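Local coordinates for protein 3-oxo-tetronate kinase (Cupriavidus necator, PDB 5DMH) that catalyses the ATP-dependent phosphorylation of 3-oxo-tetronate to 3-oxo-tetronate 4-phosphate, at residues N49-N54 and G257-L262; C147-E152 and A231-D236. All blocks are in the same frame, centred on the assembly; numbering follows the deposited sequence.

Overall arrangement
From the N terminus the chain runs through helix 41-53, whose last turn lies in 49-54, and returns about 200 residues later to meet 257-262; interaction 1 thus closes the larger loop. Interaction 2 is nested inside it, joining 147-152, after strand 144-147, to 231-236, which leads into helix 236-245. Their centres lie about 13 Å apart. The two contacts touch where Ile258 CB packs against Cys147 O at 3.9 Å and where Leu260 CD1 lies 4.0 Å from Asp236 OD1. All four segments fall within the sugar-binding N-terminal domain, where together they tie a helix end to loops that follow three parallel strands.

Interaction 1: residues N49-N54 and G257-L262; sequences NTLVRN and GIALGL
Leu260 lays its CD2 methyl against Thr50, in the last turn of helix 41-53, and Asn54, the first residue beyond it, four residues on. The closer meeting is methyl to methyl, Thr50 CG2 to Leu260 CD2 at 3.7 Å, with the two side chains crossing at about a right angle. Thr50 has CG2 anti to its own N and OG1 beside that N (chi1 -75°), a rotamer that presents the methyl, not the hydroxyl, to Leu260. The same CG2 also approaches the backbone of the 257-262 segment, 4.2 Å from Ala259 C. Beside it, Leu51 reaches over with the end of its side chain, and its CD2 meets Ala259 CB at 4.1 Å, widening the apolar patch.

Asn54 brings a polar group into the contact. Its ND2 donates to Thr50 O at 2.9 Å with an N-H...O angle of 173°, and the acceptor lies almost in the amide plane, only 3° out of it. This nearly straight bond back to the helix restrains the rotation of the amide, whose ND2 also rests 3.8 Å from Leu260 CD2. Asn54 OD1 lies 3.5 Å from Leu260 O, two acceptors side by side, while its ND2 is turned to Thr50 O. No hydrogen bond crosses between the segments; what joins them is van der Waals contact of methyls and the Asn54 amide. Arg267 NH1 of helix 262-268, which starts at the end of 257-262, donates to Asn54 O.

On the other segment, a type I beta turn from Ala259 to Leu262, with Leu262 N bonded to Ala259 O at 3.0 Å, leads into helix 262-268. This is helix-to-turn packing within the alpha/beta sugar-binding domain, joining the C-terminal end of helix 41-53 to the connection between strand 251-254 and helix 262-268.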
# COMPACT_ATOMS: atom_id res chain seq x y z
N ASN A 49 -1.10 6.88 -7.24
CA ASN A 49 -0.29 8.10 -7.40
C ASN A 49 0.70 7.97 -8.56
O ASN A 49 0.82 8.86 -9.39
CB ASN A 49 0.44 8.38 -6.09
CG ASN A 49 1.33 9.62 -6.15
OD1 ASN A 49 0.87 10.75 -6.39
ND2 ASN A 49 2.62 9.41 -5.95
N THR A 50 1.44 6.86 -8.57
CA THR A 50 2.39 6.60 -9.64
C THR A 50 1.73 6.52 -11.00
O THR A 50 2.24 7.07 -11.97
CB THR A 50 3.21 5.32 -9.34
OG1 THR A 50 4.17 5.65 -8.33
CG2 THR A 50 3.95 4.87 -10.60
N LEU A 51 0.57 5.86 -11.07
CA LEU A 51 -0.14 5.80 -12.34
C LEU A 51 -0.64 7.17 -12.82
O LEU A 51 -0.47 7.52 -13.99
CB LEU A 51 -1.31 4.82 -12.24
CG LEU A 51 -0.85 3.37 -12.10
CD1 LEU A 51 -2.06 2.51 -11.73
CD2 LEU A 51 -0.20 2.88 -13.37
N VAL A 52 -1.23 7.96 -11.91
CA VAL A 52 -1.70 9.29 -12.28
C VAL A 52 -0.55 10.17 -12.73
O VAL A 52 -0.65 10.87 -13.73
CB VAL A 52 -2.44 9.96 -11.10
CG1 VAL A 52 -2.66 11.45 -11.34
CG2 VAL A 52 -3.76 9.21 -10.84
N ARG A 53 0.56 10.11 -12.00
CA ARG A 53 1.71 10.95 -12.32
C ARG A 53 2.36 10.57 -13.63
O ARG A 53 3.11 11.37 -14.20
CB ARG A 53 2.74 10.90 -11.20
CG ARG A 53 2.36 11.79 -9.99
CD ARG A 53 3.09 11.37 -8.75
NE ARG A 53 4.54 11.63 -8.76
CZ ARG A 53 5.12 12.79 -8.47
NH1 ARG A 53 4.41 13.88 -8.20
NH2 ARG A 53 6.44 12.88 -8.46
N ASN A 54 2.08 9.36 -14.11
CA ASN A 54 2.64 8.91 -15.38
C ASN A 54 1.60 8.80 -16.49
O ASN A 54 1.85 8.19 -17.51
CB ASN A 54 3.40 7.59 -15.22
CG ASN A 54 4.74 7.79 -14.56
OD1 ASN A 54 5.76 8.02 -15.24
ND2 ASN A 54 4.75 7.73 -13.24
N GLY A 257 6.73 1.07 -7.79
CA GLY A 257 7.77 1.38 -8.75
C GLY A 257 7.65 0.60 -10.04
O GLY A 257 7.95 1.10 -11.14
N ILE A 258 7.23 -0.66 -9.93
CA ILE A 258 7.16 -1.50 -11.13
C ILE A 258 6.09 -0.98 -12.12
O ILE A 258 6.08 -1.37 -13.29
CB ILE A 258 6.94 -2.97 -10.78
CG1 ILE A 258 7.23 -3.87 -11.98
CG2 ILE A 258 5.50 -3.24 -10.31
CD1 ILE A 258 8.65 -3.70 -12.57
N ALA A 259 5.20 -0.11 -11.64
CA ALA A 259 4.15 0.47 -12.50
C ALA A 259 4.62 1.68 -13.28
O ALA A 259 3.91 2.14 -14.20
CB ALA A 259 2.93 0.85 -11.69
N LEU A 260 5.79 2.22 -12.92
CA LEU A 260 6.28 3.45 -13.53
C LEU A 260 6.14 3.49 -15.05
O LEU A 260 5.72 4.50 -15.63
CB LEU A 260 7.76 3.66 -13.15
CG LEU A 260 7.97 4.20 -11.74
CD1 LEU A 260 9.46 4.19 -11.41
CD2 LEU A 260 7.44 5.62 -11.60
N GLY A 261 6.55 2.39 -15.69
CA GLY A 261 6.61 2.33 -17.13
C GLY A 261 5.38 1.77 -17.83
O GLY A 261 5.39 1.62 -19.06
N LEU A 262 4.33 1.42 -17.08
CA LEU A 262 3.19 0.74 -17.71
C LEU A 262 2.37 1.69 -18.58
O LEU A 262 1.94 1.34 -19.67
CB LEU A 262 2.36 0.00 -16.67
CG LEU A 262 3.16 -1.05 -15.89
CD1 LEU A 262 2.30 -1.75 -14.86
CD2 LEU A 262 3.83 -2.05 -16.82

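Interaction 2: residues C147-E152 and A231-D236; sequences CPAFPE and ADAVSD
With SG anti to the backbone N (chi1 -170°), Cys147 directs its sulfur at the 231-236 segment, where SG lies 4.1 Å from Ala233 CB, and Cys147 CB faces Ala231 CB at 4.1 Å. Asp236 has CG beside its own N (chi1 -77°), which brings OD1 over the CB-CG-CD side of the Pro151 ring, 3.4 Å from Pro151 CG. Between these ends Ala149 CB and Ala233 CB meet methyl to methyl at 3.8 Å. The strand end is mostly apolar, though the buried Ala231 O lies 3.4 Å from Cys147 SG. At the helix start one water joins the segments: it accepts from Glu152 N at 3.0 Å and donates to Asp236 OD1 at 2.7 Å. The carboxylate of Glu152 is engaged separately, through OE2, by Gln413. Ser235 is the N-cap of helix 236-245, its OG accepting from Asp238 N.

Strands 144-147 and 228-231 run parallel as neighbours, linked by a backbone bond between Ala231 and Ala146, and beyond the C-terminal ends of these strands the two segments continue side by side. Leu239 of helix 236-245 packs on Cys147 and Pro151, while Ile157 of strand 155-158 touches Ala149 and shares a backbone bond with Ala233.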
# COMPACT_ATOMS: atom_id res chain seq x y z
N CYS A 147 8.61 -7.57 -8.13
CA CYS A 147 9.58 -6.49 -7.99
C CYS A 147 9.09 -5.41 -7.06
O CYS A 147 8.44 -4.45 -7.50
CB CYS A 147 9.86 -5.84 -9.35
SG CYS A 147 11.26 -4.69 -9.29
N PRO A 148 9.43 -5.53 -5.78
CA PRO A 148 9.09 -4.46 -4.83
C PRO A 148 9.99 -3.23 -4.85
O PRO A 148 9.82 -2.37 -3.99
CB PRO A 148 9.19 -5.17 -3.49
CG PRO A 148 10.26 -6.26 -3.71
CD PRO A 148 10.00 -6.72 -5.11
N ALA A 149 10.94 -3.12 -5.79
CA ALA A 149 11.86 -1.98 -5.76
C ALA A 149 11.16 -0.62 -5.89
O ALA A 149 10.14 -0.47 -6.60
CB ALA A 149 12.90 -2.14 -6.86
N PHE A 150 11.74 0.39 -5.23
CA PHE A 150 11.15 1.71 -5.16
C PHE A 150 12.27 2.70 -4.81
O PHE A 150 12.36 3.16 -3.68
CB PHE A 150 10.06 1.67 -4.05
CG PHE A 150 9.10 2.86 -4.04
CD1 PHE A 150 9.31 3.97 -4.84
CD2 PHE A 150 7.98 2.83 -3.23
CE1 PHE A 150 8.43 5.02 -4.82
CE2 PHE A 150 7.10 3.87 -3.20
CZ PHE A 150 7.31 4.98 -4.00
N PRO A 151 13.14 2.99 -5.79
CA PRO A 151 14.31 3.83 -5.50
C PRO A 151 13.99 5.17 -4.85
O PRO A 151 14.75 5.63 -3.99
CB PRO A 151 14.93 4.04 -6.90
CG PRO A 151 14.65 2.73 -7.58
CD PRO A 151 13.22 2.39 -7.12
N GLU A 152 12.90 5.79 -5.25
CA GLU A 152 12.49 7.08 -4.72
C GLU A 152 12.30 7.01 -3.20
O GLU A 152 12.39 8.03 -2.49
CB GLU A 152 11.19 7.53 -5.39
CG GLU A 152 10.79 8.99 -5.17
CD GLU A 152 9.32 9.31 -5.53
OE1 GLU A 152 8.55 8.41 -5.96
OE2 GLU A 152 8.90 10.48 -5.31
N ALA A 231 12.56 -9.76 -9.63
CA ALA A 231 13.29 -8.93 -10.60
C ALA A 231 14.17 -7.90 -9.91
O ALA A 231 13.67 -7.07 -9.13
CB ALA A 231 12.34 -8.24 -11.55
N ASP A 232 15.47 -7.95 -10.21
CA ASP A 232 16.40 -6.95 -9.73
C ASP A 232 16.08 -5.56 -10.32
O ASP A 232 15.63 -5.42 -11.46
CB ASP A 232 17.87 -7.32 -10.05
CG ASP A 232 18.45 -8.42 -9.16
OD1 ASP A 232 17.83 -8.81 -8.14
OD2 ASP A 232 19.57 -8.90 -9.52
N ALA A 233 16.37 -4.52 -9.56
CA ALA A 233 16.23 -3.16 -10.05
C ALA A 233 17.03 -2.27 -9.13
O ALA A 233 16.77 -2.21 -7.92
CB ALA A 233 14.78 -2.72 -10.07
N VAL A 234 18.06 -1.65 -9.70
CA VAL A 234 18.99 -0.80 -8.93
C VAL A 234 18.77 0.68 -9.17
O VAL A 234 19.49 1.51 -8.59
CB VAL A 234 20.45 -1.17 -9.20
CG1 VAL A 234 20.66 -2.66 -9.07
CG2 VAL A 234 20.91 -0.70 -10.59
N SER A 235 17.77 1.00 -9.97
CA SER A 235 17.48 2.38 -10.37
C SER A 235 16.11 2.47 -10.98
O SER A 235 15.51 1.44 -11.34
CB SER A 235 18.50 2.80 -11.41
OG SER A 235 18.32 2.00 -12.53
N ASP A 236 15.60 3.69 -11.11
CA ASP A 236 14.34 3.92 -11.82
C ASP A 236 14.49 3.48 -13.28
O ASP A 236 13.54 2.97 -13.88
CB ASP A 236 13.89 5.38 -11.75
CG ASP A 236 13.28 5.76 -10.41
OD1 ASP A 236 12.98 4.89 -9.58
OD2 ASP A 236 13.10 6.97 -10.20
O HOH W 1 11.21 5.03 -7.61